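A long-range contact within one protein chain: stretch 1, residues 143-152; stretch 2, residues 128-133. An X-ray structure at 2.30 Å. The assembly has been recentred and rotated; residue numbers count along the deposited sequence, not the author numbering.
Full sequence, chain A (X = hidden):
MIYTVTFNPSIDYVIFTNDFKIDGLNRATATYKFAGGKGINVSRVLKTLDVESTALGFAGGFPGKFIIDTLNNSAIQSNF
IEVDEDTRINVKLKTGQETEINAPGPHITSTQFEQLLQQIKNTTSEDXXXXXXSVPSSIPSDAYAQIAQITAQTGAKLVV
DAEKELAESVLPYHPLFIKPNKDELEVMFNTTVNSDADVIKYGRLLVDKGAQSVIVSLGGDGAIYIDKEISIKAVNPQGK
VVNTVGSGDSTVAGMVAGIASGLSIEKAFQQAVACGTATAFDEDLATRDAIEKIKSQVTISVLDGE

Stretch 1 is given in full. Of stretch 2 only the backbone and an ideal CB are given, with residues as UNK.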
# COMPACT_ATOMS: atom_id res chain seq x y z
N ALA A 143 -22.18 -17.20 -3.47
CA ALA A 143 -22.02 -16.21 -4.53
C ALA A 143 -21.78 -16.82 -5.92
O ALA A 143 -22.28 -16.30 -6.91
CB ALA A 143 -20.91 -15.25 -4.20
N TYR A 144 -21.03 -17.92 -5.98
CA TYR A 144 -20.81 -18.62 -7.25
C TYR A 144 -22.13 -19.09 -7.85
O TYR A 144 -22.38 -18.88 -9.04
CB TYR A 144 -19.82 -19.80 -7.08
CG TYR A 144 -18.39 -19.38 -7.29
CD1 TYR A 144 -17.79 -19.51 -8.55
CD2 TYR A 144 -17.62 -18.85 -6.25
CE1 TYR A 144 -16.47 -19.11 -8.77
CE2 TYR A 144 -16.31 -18.45 -6.46
CZ TYR A 144 -15.75 -18.58 -7.73
OH TYR A 144 -14.45 -18.19 -7.96
N ALA A 145 -22.96 -19.70 -7.01
CA ALA A 145 -24.24 -20.24 -7.42
C ALA A 145 -25.21 -19.14 -7.86
O ALA A 145 -26.01 -19.35 -8.77
CB ALA A 145 -24.86 -21.06 -6.29
N GLN A 146 -25.16 -18.01 -7.18
CA GLN A 146 -26.03 -16.87 -7.47
C GLN A 146 -25.71 -16.27 -8.84
O GLN A 146 -26.59 -15.79 -9.55
CB GLN A 146 -25.92 -15.80 -6.37
CG GLN A 146 -26.43 -16.24 -4.98
CD GLN A 146 -26.75 -15.04 -4.08
OE1 GLN A 146 -26.99 -13.93 -4.56
NE2 GLN A 146 -26.76 -15.26 -2.77
N ILE A 147 -24.43 -16.32 -9.20
CA ILE A 147 -24.00 -15.92 -10.53
C ILE A 147 -24.42 -17.02 -11.52
O ILE A 147 -25.11 -16.74 -12.51
CB ILE A 147 -22.47 -15.61 -10.55
CG1 ILE A 147 -22.22 -14.22 -9.94
CG2 ILE A 147 -21.89 -15.70 -11.97
CD1 ILE A 147 -20.84 -14.05 -9.32
N ALA A 148 -24.05 -18.27 -11.21
CA ALA A 148 -24.30 -19.41 -12.10
C ALA A 148 -25.76 -19.53 -12.53
O ALA A 148 -26.08 -19.92 -13.65
CB ALA A 148 -23.83 -20.69 -11.45
N GLN A 149 -26.64 -19.16 -11.61
CA GLN A 149 -28.07 -19.26 -11.81
C GLN A 149 -28.62 -18.23 -12.80
O GLN A 149 -29.63 -18.49 -13.48
CB GLN A 149 -28.73 -19.06 -10.48
CG GLN A 149 -30.10 -19.58 -10.42
CD GLN A 149 -30.70 -19.23 -9.12
OE1 GLN A 149 -30.35 -18.19 -8.53
NE2 GLN A 149 -31.62 -20.08 -8.64
N ILE A 150 -27.99 -17.07 -12.84
CA ILE A 150 -28.33 -16.01 -13.78
C ILE A 150 -27.87 -16.36 -15.20
O ILE A 150 -28.61 -16.15 -16.17
CB ILE A 150 -27.72 -14.66 -13.34
CG1 ILE A 150 -28.37 -14.17 -12.04
CG2 ILE A 150 -27.88 -13.61 -14.45
CD1 ILE A 150 -27.71 -12.93 -11.44
N THR A 151 -26.66 -16.91 -15.31
CA THR A 151 -26.09 -17.27 -16.60
C THR A 151 -26.87 -18.40 -17.22
O THR A 151 -26.99 -18.47 -18.45
CB THR A 151 -24.61 -17.70 -16.51
OG1 THR A 151 -24.50 -18.89 -15.73
CG2 THR A 151 -23.77 -16.59 -15.92
N ALA A 152 -27.40 -19.28 -16.37
CA ALA A 152 -28.28 -20.35 -16.81
C ALA A 152 -29.54 -19.79 -17.48
O ALA A 152 -30.08 -20.41 -18.39
CB ALA A 152 -28.66 -21.24 -15.64
N UNK A 128 -19.26 -15.12 -22.42
CA UNK A 128 -18.61 -16.03 -21.51
C UNK A 128 -18.40 -15.26 -20.21
O UNK A 128 -17.91 -14.13 -20.21
CB UNK A 128 -17.30 -16.57 -22.08
N UNK A 129 -18.81 -15.89 -19.12
CA UNK A 129 -18.59 -15.35 -17.79
C UNK A 129 -17.64 -16.31 -17.05
O UNK A 129 -17.96 -17.50 -16.86
CB UNK A 129 -19.91 -15.17 -17.04
N UNK A 130 -16.48 -15.78 -16.68
CA UNK A 130 -15.46 -16.51 -15.92
C UNK A 130 -15.46 -15.99 -14.49
O UNK A 130 -15.22 -14.80 -14.24
CB UNK A 130 -14.08 -16.36 -16.55
N UNK A 131 -15.74 -16.87 -13.54
CA UNK A 131 -15.74 -16.49 -12.14
C UNK A 131 -14.63 -17.27 -11.47
O UNK A 131 -14.62 -18.50 -11.48
CB UNK A 131 -17.09 -16.75 -11.48
N UNK A 132 -13.68 -16.54 -10.91
CA UNK A 132 -12.50 -17.15 -10.34
C UNK A 132 -12.11 -16.44 -9.07
O UNK A 132 -12.04 -15.19 -9.02
CB UNK A 132 -11.34 -17.14 -11.34
N UNK A 133 -11.86 -17.24 -8.03
CA UNK A 133 -11.34 -16.72 -6.78
C UNK A 133 -12.03 -17.20 -5.52
O UNK A 133 -13.10 -17.86 -5.56
CB UNK A 133 -11.41 -15.19 -6.82

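The helix 143-152 lies against the strand 128-132 almost antiparallel, at 175° between their directions, with axes 10.2 Å apart at closest approach. Its contacting side offers three groups in turn: the methyl CG2 of Thr-151, the branched chain of Ile-147 and the ring of Tyr-144. Because a strand alternates, every second position can meet them, and the backbone already tells which.

Position 128 has extended backbone angles, -118/130, and its ideal CB finds no atom of the helix within 5.5 Å. This contact therefore sets no rule here, beyond the general liking of strands for beta-branched residues. The deposited residue is Ile-128, which takes no part in the contact.

Position 129 points its CA-to-CB bond toward the helix. The ideal CB stands 4.3 Å from Thr-151 CG2 and 5.5 Å from Ile-147 CG2, so it looks at two methyl groups with a little room left between. Thr-151 turns its methyl CG2 to this position, while its OG1 sits farther off and donates to Ala-148 O at 2.8 Å within the helix, so a polar partner gains little here. A medium apolar side chain suits the place, valine or isoleucine above all on an extended backbone, with alanine leaving the space less well filled. It is Val-129, chi1 near 180° (t), and its two methyls reach different neighbours: Val-129 CG2 comes to 4.2 Å from Thr-151 CG2, while Val-129 CG1 lies 4.4 Å from Ile-147 CG2. Both are loose contacts.

Position 130 again has nothing of the helix within 5.5 Å of its ideal CB; many side chains would be compatible with this contact. Ile-130 occupies it and does not touch the helix.

Position 131 is the tightest of the inward sites. Its CB points toward the helix, 3.6 Å from Tyr-144 CE1 and 4.9 Å from Ile-147 CG2, so a compact apolar group is wanted; valine fits naturally, and alanine would serve with less contact. Val-131 fills it with chi1 at -170° (t). Val-131 CG2 packs 3.7 Å from Ile-147 CG2, and Val-131 CG1 presses to 3.3 Å from Tyr-144 CE1, notably close for two carbons. The backbone joins in, Val-131 O lying near the plane of the tyrosine ring, at its edge, 3.3 Å from Tyr-144 CE1.

At position 132 the CB points away, 4.7 Å from Tyr-144 OH. The helix asks little of this side chain, and small or larger residues could be considered. Ala-132 contributes mainly through its backbone, Ala-132 C being 3.1 Å from Tyr-144 OH.

Position 133 is decided by its own backbone. At 133/170 a CB would jam against the carbonyl O of the residue before, which calls for glycine whatever the helix offers; the ideal CB, 4.4 Å from Tyr-144 OH, adds no comparable demand. Gly-133 it is, and its carbonyl ties the two stretches together: Tyr-144 OH donates a hydrogen bond to Gly-133 O at 2.8 Å.

Stretch 2 (128-133) IVIVAG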
# COMPACT_ATOMS: atom_id res chain seq x y z
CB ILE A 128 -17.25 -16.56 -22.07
CG1 ILE A 128 -17.45 -17.12 -23.49
CG2 ILE A 128 -16.58 -17.58 -21.07
CD1 ILE A 128 -16.29 -17.90 -24.06
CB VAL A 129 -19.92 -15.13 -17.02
CG1 VAL A 129 -19.65 -14.57 -15.62
CG2 VAL A 129 -20.84 -14.19 -17.82
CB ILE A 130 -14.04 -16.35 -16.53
CG1 ILE A 130 -14.04 -16.73 -18.02
CG2 ILE A 130 -13.00 -17.19 -15.74
CD1 ILE A 130 -13.02 -16.00 -18.86
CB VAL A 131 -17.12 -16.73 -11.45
CG1 VAL A 131 -17.15 -16.10 -10.06
CG2 VAL A 131 -18.24 -16.16 -12.30
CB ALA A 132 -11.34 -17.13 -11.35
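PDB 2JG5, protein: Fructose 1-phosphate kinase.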